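PDB 3K89: malonyl CoA-ACP transacylase from Xanthomonas oryzae pv. oryzae, which probably transfers the malonyl group from malonyl-CoA to holo acyl carrier protein, supplying malonyl-ACP for bacterial fatty acid synthesis. Local coordinates for residues M134-G139 with K192-A197. Sequence-based numbering, arbitrary orientation.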
loop_
_atom_site.group_PDB
_atom_site.type_symbol
_atom_site.label_atom_id
_atom_site.label_comp_id
_atom_site.label_asym_id
_atom_site.label_seq_id
_atom_site.Cartn_x
_atom_site.Cartn_y
_atom_site.Cartn_z
ATOM N N MET A 134 -8.677 12.762 3.977
ATOM C CA MET A 134 -7.415 12.366 4.600
ATOM C C MET A 134 -6.439 13.518 4.564
ATOM O O MET A 134 -6.477 14.320 3.644
ATOM C CB MET A 134 -6.795 11.192 3.851
ATOM C CG MET A 134 -7.739 10.034 3.663
ATOM S SD MET A 134 -7.819 8.972 5.109
ATOM C CE MET A 134 -6.326 7.950 5.056
ATOM N N ALA A 135 -5.558 13.592 5.561
ATOM C CA ALA A 135 -4.538 14.631 5.603
ATOM C C ALA A 135 -3.218 14.117 6.148
ATOM O O ALA A 135 -3.181 13.362 7.118
ATOM C CB ALA A 135 -5.024 15.840 6.452
ATOM N N ALA A 136 -2.126 14.539 5.526
ATOM C CA ALA A 136 -0.814 14.189 6.044
ATOM C C ALA A 136 -0.369 15.275 7.011
ATOM O O ALA A 136 -0.536 16.477 6.736
ATOM C CB ALA A 136 0.184 14.037 4.906
ATOM N N VAL A 137 0.174 14.850 8.147
ATOM C CA VAL A 137 0.692 15.772 9.154
ATOM C C VAL A 137 2.170 15.441 9.278
ATOM O O VAL A 137 2.545 14.296 9.615
ATOM C CB VAL A 137 -0.028 15.630 10.508
ATOM C CG1 VAL A 137 0.505 16.646 11.530
ATOM C CG2 VAL A 137 -1.526 15.792 10.340
ATOM N N LEU A 138 3.007 16.438 8.995
ATOM C CA LEU A 138 4.444 16.246 8.868
ATOM C C LEU A 138 5.195 16.946 9.994
ATOM O O LEU A 138 4.879 18.089 10.346
ATOM C CB LEU A 138 4.945 16.766 7.509
ATOM C CG LEU A 138 4.338 16.261 6.184
ATOM C CD1 LEU A 138 4.284 14.737 6.132
ATOM C CD2 LEU A 138 2.958 16.846 5.910
ATOM N N GLY A 139 6.165 16.242 10.567
ATOM C CA GLY A 139 7.079 16.820 11.555
ATOM C C GLY A 139 6.515 17.050 12.943
ATOM O O GLY A 139 7.144 17.731 13.760
ATOM N N LYS A 192 2.720 22.177 9.012
ATOM C CA LYS A 192 2.973 21.244 7.911
ATOM C C LYS A 192 1.911 20.145 7.913
ATOM O O LYS A 192 2.151 19.026 8.370
ATOM C CB LYS A 192 4.379 20.640 8.001
ATOM C CG LYS A 192 5.517 21.648 8.127
ATOM C CD LYS A 192 6.724 20.991 8.789
ATOM C CE LYS A 192 7.530 21.982 9.613
ATOM N NZ LYS A 192 8.246 21.294 10.736
ATOM N N ALA A 193 0.728 20.495 7.416
ATOM C CA ALA A 193 -0.419 19.595 7.388
ATOM C C ALA A 193 -1.244 19.872 6.141
ATOM O O ALA A 193 -1.876 20.933 6.021
ATOM C CB ALA A 193 -1.260 19.768 8.634
ATOM N N VAL A 194 -1.242 18.909 5.225
ATOM C CA VAL A 194 -1.861 19.081 3.910
ATOM C C VAL A 194 -2.919 18.009 3.638
ATOM O O VAL A 194 -2.635 16.803 3.701
ATOM C CB VAL A 194 -0.798 19.110 2.772
ATOM C CG1 VAL A 194 0.198 17.960 2.910
ATOM C CG2 VAL A 194 -1.459 19.109 1.387
ATOM N N LYS A 195 -4.135 18.471 3.351
ATOM C CA LYS A 195 -5.228 17.598 2.954
ATOM C C LYS A 195 -4.874 16.893 1.649
ATOM O O LYS A 195 -4.465 17.541 0.677
ATOM C CB LYS A 195 -6.519 18.400 2.795
ATOM C CG LYS A 195 -7.763 17.536 2.816
ATOM C CD LYS A 195 -8.973 18.257 2.263
ATOM C CE LYS A 195 -9.607 19.154 3.311
ATOM N NZ LYS A 195 -11.067 19.297 3.060
ATOM N N LEU A 196 -5.008 15.569 1.637
ATOM C CA LEU A 196 -4.727 14.772 0.441
ATOM C C LEU A 196 -5.879 14.851 -0.567
ATOM O O LEU A 196 -6.995 15.218 -0.216
ATOM C CB LEU A 196 -4.429 13.315 0.808
ATOM C CG LEU A 196 -3.275 13.024 1.776
ATOM C CD1 LEU A 196 -3.242 11.551 2.112
ATOM C CD2 LEU A 196 -1.924 13.486 1.210
ATOM N N ALA A 197 -5.598 14.512 -1.820
ATOM C CA ALA A 197 -6.616 14.581 -2.871
ATOM C C ALA A 197 -7.617 13.417 -2.829
ATOM O O ALA A 197 -8.724 13.539 -3.356
ATOM C CB ALA A 197 -5.965 14.694 -4.243
HETATM O O HOH W 1 -8.852 14.194 1.436
#
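Ala136 and Val194 face each other as a hydrogen-bonded antiparallel pair: Ala136 N gives to Val194 O at 3.0 Å, and Val194 N gives back to Ala136 O at 2.9 Å. Leu138 N to Lys192 O continues the antiparallel pairing at one end, nearly straight at 170°, and Leu196 N to Met134 O closes the other at 2.8 Å. A water bridges the other half of that last pair, between Met134 N and Leu196 O.

On one face, the small methyl of Ala136 makes a dip with larger side chains around it. Leu196 CD2 lies 4.3 Å from Ala136 CB, and Val194 CG1 approaches the same methyl from a different direction; the same CG1 meets Leu138 CD2 at 4.2 Å. Val194 CG1 gets there by sitting between its own backbone N and carbonyl carbon (chi1 48°). Leu138 CD2 also lies over the Lys192 carbonyl, 3.4 Å from Lys192 O. At the far end, Leu196 CD1 rests on Met134 CB, while the end of Met134 turns away from this strand pair, its side chain touching Ser202 and coming within about 5 Å of that of the predicted active-site His203.

On the other face, Val137 CG2 touches Ala193 CB at 4.3 Å, and Ala135 CB sits against Lys195 CA. Ala135 and Ala193 offer small methyls where Leu182 of helix 175-187 packs, with Leu185 against Val137. Strand 193-195 is thus the edge strand, added beside 132-138 in the small ferredoxin-like subdomain of FabD-type acyltransferases, where helices pack on one side of an antiparallel sheet.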